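Local coordinates for caspase-3 (Porites astreoides, PDB 6WI4), which probably acts as a cysteine protease that cleaves target proteins after aspartate residues during apoptosis of the coral, at residues Thr2-Asn7 with Gly120-Phe125; Glu64-Thr69 with Ile105-Ala110. All coordinates share one frame; numbering follows the deposited sequence.

Interaction 1: residues Thr2-Asn7 with Gly120-Phe125; sequences TIYKMN and GKPKMF
Tyr4 lays one face of its ring over the edge of the Pro122 pyrrolidine, and this overlap is the firm part of the contact. Pro122 CD stands 4.1 Å from the centroid of the Tyr4 ring, 27° off its normal, in a CH-pi contact; its nearest ring atom is Tyr4 CD1, at 3.7 Å. The two side chains run antiparallel past one another, with Pro122 CG over the same face nearer the ring's rim. Proline suits the place because its compact ring presents C-H groups, slightly polarised next to nitrogen, to an aromatic face. Chi1 of Tyr4, -73°, turns CG beside the backbone N and opposite the carbonyl carbon; the phenol end is then gripped by Asp146 OD1 and the backbone N of Arg223. Near the ring plane, Gly120 O comes within 3.8 Å of Tyr4 CE1. Gly120 adopts a left-handed backbone conformation (phi 83°), which glycine takes easily.

The fit is looser around Met6, whose SD stays 4.5 Å from Pro122 CG. Toward solvent, Gly120 is partly exposed, while Lys121 sets out away from the loop and its NZ bonds the backbone carbonyls of His77, Tyr80 and Thr117. To one side of the proline, buried Lys123 NZ donates to Lys121 O at 2.9 Å, in the carbonyl plane, and to Leu118 O.

The N-terminal loop, paired by backbone bonds with Glu225, thus covers the entry to strand 123-128, where Leu222 and Leu226 of the C-terminal loop complete the apolar surroundings and strands 83-88 and 147-151 flank it.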
loop_
_atom_site.group_PDB
_atom_site.type_symbol
_atom_site.label_atom_id
_atom_site.label_comp_id
_atom_site.label_asym_id
_atom_site.label_seq_id
_atom_site.Cartn_x
_atom_site.Cartn_y
_atom_site.Cartn_z
ATOM N N THR A 2 17.441 -9.830 -15.099
ATOM C CA THR A 2 17.493 -9.060 -13.867
ATOM C C THR A 2 16.411 -7.992 -13.778
ATOM O O THR A 2 16.398 -7.236 -12.804
ATOM C CB THR A 2 18.865 -8.398 -13.709
ATOM O OG1 THR A 2 19.110 -7.543 -14.833
ATOM C CG2 THR A 2 19.967 -9.455 -13.610
ATOM N N ILE A 3 15.508 -7.912 -14.758
ATOM C CA ILE A 3 14.415 -6.942 -14.761
ATOM C C ILE A 3 13.115 -7.676 -15.062
ATOM O O ILE A 3 13.058 -8.480 -15.999
ATOM C CB ILE A 3 14.656 -5.830 -15.800
ATOM C CG1 ILE A 3 15.918 -5.041 -15.447
ATOM C CG2 ILE A 3 13.446 -4.916 -15.894
ATOM C CD1 ILE A 3 16.265 -3.948 -16.441
ATOM N N TYR A 4 12.063 -7.389 -14.290
ATOM C CA TYR A 4 10.768 -8.011 -14.552
ATOM C C TYR A 4 10.206 -7.561 -15.896
ATOM O O TYR A 4 10.339 -6.398 -16.283
ATOM C CB TYR A 4 9.760 -7.653 -13.462
ATOM C CG TYR A 4 9.986 -8.348 -12.143
ATOM C CD1 TYR A 4 9.741 -9.706 -12.001
ATOM C CD2 TYR A 4 10.428 -7.632 -11.031
ATOM C CE1 TYR A 4 9.948 -10.347 -10.788
ATOM C CE2 TYR A 4 10.622 -8.265 -9.810
ATOM C CZ TYR A 4 10.394 -9.606 -9.700
ATOM O OH TYR A 4 10.591 -10.232 -8.481
ATOM N N LYS A 5 9.544 -8.485 -16.590
ATOM C CA LYS A 5 8.804 -8.123 -17.792
ATOM C C LYS A 5 7.656 -7.187 -17.439
ATOM O O LYS A 5 6.846 -7.487 -16.561
ATOM C CB LYS A 5 8.265 -9.380 -18.476
ATOM N N MET A 6 7.589 -6.047 -18.127
ATOM C CA MET A 6 6.526 -5.066 -17.924
ATOM C C MET A 6 6.277 -4.408 -19.282
ATOM O O MET A 6 6.792 -3.330 -19.583
ATOM C CB MET A 6 6.884 -4.024 -16.865
ATOM C CG MET A 6 6.993 -4.562 -15.443
ATOM S SD MET A 6 5.395 -4.955 -14.713
ATOM C CE MET A 6 4.865 -3.326 -14.220
ATOM N N ASN A 7 5.489 -5.083 -20.121
ATOM C CA ASN A 7 5.230 -4.554 -21.454
ATOM C C ASN A 7 3.789 -4.668 -21.942
ATOM O O ASN A 7 3.512 -4.219 -23.059
ATOM C CB ASN A 7 6.164 -5.221 -22.485
ATOM C CG ASN A 7 5.996 -6.729 -22.560
ATOM O OD1 ASN A 7 4.930 -7.271 -22.300
ATOM N ND2 ASN A 7 7.061 -7.413 -22.949
ATOM N N GLY A 120 6.030 -15.848 -10.776
ATOM C CA GLY A 120 7.074 -15.156 -11.492
ATOM C C GLY A 120 6.815 -13.687 -11.725
ATOM O O GLY A 120 7.689 -12.997 -12.263
ATOM N N LYS A 121 5.642 -13.186 -11.347
ATOM C CA LYS A 121 5.258 -11.811 -11.628
ATOM C C LYS A 121 5.221 -10.985 -10.345
ATOM O O LYS A 121 4.869 -11.497 -9.279
ATOM C CB LYS A 121 3.879 -11.759 -12.299
ATOM C CG LYS A 121 3.851 -12.471 -13.653
ATOM C CD LYS A 121 2.450 -12.527 -14.238
ATOM C CE LYS A 121 2.474 -13.279 -15.573
ATOM N NZ LYS A 121 1.091 -13.540 -16.076
ATOM N N PRO A 122 5.574 -9.702 -10.421
ATOM C CA PRO A 122 5.585 -8.869 -9.212
ATOM C C PRO A 122 4.192 -8.690 -8.633
ATOM O O PRO A 122 3.229 -8.384 -9.346
ATOM C CB PRO A 122 6.187 -7.543 -9.690
ATOM C CG PRO A 122 6.134 -7.582 -11.176
ATOM C CD PRO A 122 6.131 -9.010 -11.595
ATOM N N LYS A 123 4.099 -8.889 -7.323
ATOM C CA LYS A 123 2.871 -8.723 -6.553
ATOM C C LYS A 123 3.153 -7.652 -5.521
ATOM O O LYS A 123 3.869 -7.904 -4.546
ATOM C CB LYS A 123 2.457 -10.041 -5.901
ATOM C CG LYS A 123 2.197 -11.151 -6.937
ATOM C CD LYS A 123 2.200 -12.538 -6.319
ATOM C CE LYS A 123 3.597 -13.179 -6.293
ATOM N NZ LYS A 123 4.035 -13.676 -7.635
ATOM N N MET A 124 2.616 -6.461 -5.750
ATOM C CA MET A 124 2.933 -5.282 -4.953
ATOM C C MET A 124 1.795 -4.987 -3.992
ATOM O O MET A 124 0.641 -4.881 -4.412
ATOM C CB MET A 124 3.168 -4.074 -5.854
ATOM C CG MET A 124 4.349 -4.221 -6.791
ATOM S SD MET A 124 4.304 -2.988 -8.103
ATOM C CE MET A 124 3.506 -3.943 -9.396
ATOM N N PHE A 125 2.124 -4.813 -2.717
ATOM C CA PHE A 125 1.150 -4.439 -1.700
ATOM C C PHE A 125 1.567 -3.117 -1.073
ATOM O O PHE A 125 2.729 -2.955 -0.687
ATOM C CB PHE A 125 1.046 -5.534 -0.639
ATOM C CG PHE A 125 0.366 -6.762 -1.131
ATOM C CD1 PHE A 125 1.010 -7.625 -1.998
ATOM C CD2 PHE A 125 -0.938 -7.037 -0.763
ATOM C CE1 PHE A 125 0.368 -8.756 -2.476
ATOM C CE2 PHE A 125 -1.579 -8.156 -1.239
ATOM C CZ PHE A 125 -0.921 -9.019 -2.094
#

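Interaction 2: residues Glu64-Thr69 with Ile105-Ala110; sequences EIRRIT and IKDLTA
Thr69, which meets Leu108 across the contact, uses its OG1 to donate to Arg66 O at 2.9 Å, one turn back in its own helix. The hydroxyl is tilted out of the carbonyl plane. With chi1 at 64°, OG1 is tucked in over the backbone, with N on one side and C on the other, and CG2 is left to face helix 105-110. Threonine thus settles its polar group within its own turn and spends its methyl on packing.

That methyl and Ile65 CG2 both press on a single branch of Leu108. Leu108 CD2 is 3.5 Å from Ile65 CG2, tighter than ordinary van der Waals contact, and 3.8 Å from Thr69 CG2; the leucine meets the threonine at about a right angle. Branched side chains one turn apart make a fitting seat for the leucine's methyl end.

On the solvent-exposed side the chemistry changes. Asp107 OD2 approaches the edge of the Arg66 guanidinium, near its plane, and forms a salt bridge with Arg66 NH1 at 3.5 Å. At that length no hydrogen bond forms; the two planes are 50° apart, only one oxygen comes close, and the attraction is probably modest. An extended arginine can span the distance, and its side chain also touches Met103.

Helices 62-73 and 105-110 run nearly parallel here, with axes 10.1 Å apart at 23°. Beneath them, Phe85 and Ile87 of strand 83-88 receive Thr69, Leu108 and Ile65: helices side by side on one face of the central sheet, as in the three-layer alpha-beta-alpha sandwich of caspases.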
loop_
_atom_site.group_PDB
_atom_site.type_symbol
_atom_site.label_atom_id
_atom_site.label_comp_id
_atom_site.label_asym_id
_atom_site.label_seq_id
_atom_site.Cartn_x
_atom_site.Cartn_y
_atom_site.Cartn_z
ATOM N N GLU A 64 -15.968 -8.365 3.056
ATOM C CA GLU A 64 -15.876 -7.800 1.717
ATOM C C GLU A 64 -14.432 -7.721 1.244
ATOM O O GLU A 64 -14.157 -7.968 0.066
ATOM C CB GLU A 64 -16.534 -6.429 1.690
ATOM C CG GLU A 64 -18.058 -6.541 1.785
ATOM C CD GLU A 64 -18.747 -5.225 2.029
ATOM O OE1 GLU A 64 -18.146 -4.323 2.655
ATOM O OE2 GLU A 64 -19.921 -5.103 1.609
ATOM N N ILE A 65 -13.499 -7.393 2.146
ATOM C CA ILE A 65 -12.084 -7.404 1.783
ATOM C C ILE A 65 -11.669 -8.806 1.353
ATOM O O ILE A 65 -11.006 -8.990 0.325
ATOM C CB ILE A 65 -11.221 -6.884 2.951
ATOM C CG1 ILE A 65 -11.516 -5.409 3.221
ATOM C CG2 ILE A 65 -9.746 -7.054 2.635
ATOM C CD1 ILE A 65 -10.892 -4.892 4.504
ATOM N N ARG A 66 -12.081 -9.818 2.121
ATOM C CA ARG A 66 -11.756 -11.193 1.765
ATOM C C ARG A 66 -12.389 -11.578 0.430
ATOM O O ARG A 66 -11.759 -12.262 -0.387
ATOM C CB ARG A 66 -12.211 -12.145 2.876
ATOM C CG ARG A 66 -11.439 -11.989 4.191
ATOM C CD ARG A 66 -11.624 -13.201 5.097
ATOM N NE ARG A 66 -10.749 -13.122 6.266
ATOM C CZ ARG A 66 -11.134 -12.662 7.450
ATOM N NH1 ARG A 66 -10.274 -12.614 8.459
ATOM N NH2 ARG A 66 -12.382 -12.253 7.622
ATOM N N ARG A 67 -13.615 -11.114 0.172
ATOM C CA ARG A 67 -14.247 -11.396 -1.113
ATOM C C ARG A 67 -13.443 -10.794 -2.259
ATOM O O ARG A 67 -13.209 -11.456 -3.281
ATOM C CB ARG A 67 -15.684 -10.865 -1.126
ATOM C CG ARG A 67 -16.376 -10.992 -2.495
ATOM C CD ARG A 67 -17.763 -10.327 -2.524
ATOM N NE ARG A 67 -18.267 -10.217 -3.896
ATOM C CZ ARG A 67 -19.535 -9.976 -4.236
ATOM N NH1 ARG A 67 -19.865 -9.883 -5.520
ATOM N NH2 ARG A 67 -20.472 -9.808 -3.306
ATOM N N ILE A 68 -12.993 -9.545 -2.101
ATOM C CA ILE A 68 -12.202 -8.903 -3.147
ATOM C C ILE A 68 -10.917 -9.684 -3.398
ATOM O O ILE A 68 -10.544 -9.949 -4.548
ATOM C CB ILE A 68 -11.908 -7.439 -2.776
ATOM C CG1 ILE A 68 -13.200 -6.624 -2.783
ATOM C CG2 ILE A 68 -10.945 -6.828 -3.772
ATOM C CD1 ILE A 68 -13.098 -5.330 -1.998
ATOM N N THR A 69 -10.213 -10.062 -2.330
ATOM C CA THR A 69 -8.950 -10.767 -2.540
ATOM C C THR A 69 -9.176 -12.127 -3.186
ATOM O O THR A 69 -8.398 -12.531 -4.053
ATOM C CB THR A 69 -8.178 -10.903 -1.229
ATOM O OG1 THR A 69 -8.908 -11.716 -0.306
ATOM C CG2 THR A 69 -7.946 -9.537 -0.625
ATOM N N ILE A 105 -2.869 -9.261 8.276
ATOM C CA ILE A 105 -2.331 -8.945 6.954
ATOM C C ILE A 105 -1.864 -10.211 6.242
ATOM O O ILE A 105 -1.971 -10.319 5.015
ATOM C CB ILE A 105 -1.199 -7.899 7.093
ATOM C CG1 ILE A 105 -1.785 -6.528 7.432
ATOM C CG2 ILE A 105 -0.369 -7.813 5.828
ATOM C CD1 ILE A 105 -0.743 -5.469 7.731
ATOM N N LYS A 106 -1.358 -11.193 6.993
ATOM C CA LYS A 106 -0.980 -12.471 6.390
ATOM C C LYS A 106 -2.136 -13.110 5.629
ATOM O O LYS A 106 -1.911 -13.766 4.605
ATOM C CB LYS A 106 -0.471 -13.428 7.467
ATOM C CG LYS A 106 0.864 -13.039 8.061
ATOM N N ASP A 107 -3.373 -12.934 6.108
ATOM C CA ASP A 107 -4.537 -13.444 5.384
ATOM C C ASP A 107 -4.624 -12.851 3.985
ATOM O O ASP A 107 -4.822 -13.576 3.003
ATOM C CB ASP A 107 -5.818 -13.137 6.156
ATOM C CG ASP A 107 -5.972 -13.988 7.393
ATOM O OD1 ASP A 107 -5.011 -14.709 7.739
ATOM O OD2 ASP A 107 -7.052 -13.927 8.022
ATOM N N LEU A 108 -4.510 -11.522 3.884
ATOM C CA LEU A 108 -4.599 -10.842 2.597
ATOM C C LEU A 108 -3.633 -11.441 1.592
ATOM O O LEU A 108 -4.005 -11.762 0.459
ATOM C CB LEU A 108 -4.299 -9.350 2.768
ATOM C CG LEU A 108 -5.286 -8.475 3.530
ATOM C CD1 LEU A 108 -4.717 -7.087 3.760
ATOM C CD2 LEU A 108 -6.561 -8.395 2.748
ATOM N N THR A 109 -2.382 -11.607 2.002
ATOM C CA THR A 109 -1.308 -11.895 1.068
ATOM C C THR A 109 -1.168 -13.379 0.784
ATOM O O THR A 109 -0.774 -13.751 -0.326
ATOM C CB THR A 109 0.005 -11.324 1.615
ATOM O OG1 THR A 109 0.150 -11.701 2.987
ATOM C CG2 THR A 109 -0.040 -9.806 1.564
ATOM N N ALA A 110 -1.529 -14.232 1.749
ATOM C CA ALA A 110 -1.366 -15.673 1.581
ATOM C C ALA A 110 -2.109 -16.183 0.354
ATOM O O ALA A 110 -1.576 -17.003 -0.403
ATOM C CB ALA A 110 -1.855 -16.404 2.832
#

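Interaction 2 is nested in the chain segment closed by interaction 1, and the two centres lie 21 Å apart. Helix 105-110 precedes strand 123-128, and the two meet directly where Phe125 CE2 packs against Thr109 CG2 at 3.6 Å. A second bridge runs through Phe85: its ring meets that of Phe125 and also receives Thr69 and Leu108. Strand 123-128 therefore has its start covered by interaction 1, while farther along it joins the apolar layer under interaction 2. In caspases the catalytic cysteine follows this strand and the catalytic histidine follows the equivalent of strand 83-88; interaction 1 thus sits at the end remote from the cysteine, and interaction 2 packs on the flank of the histidine's strand.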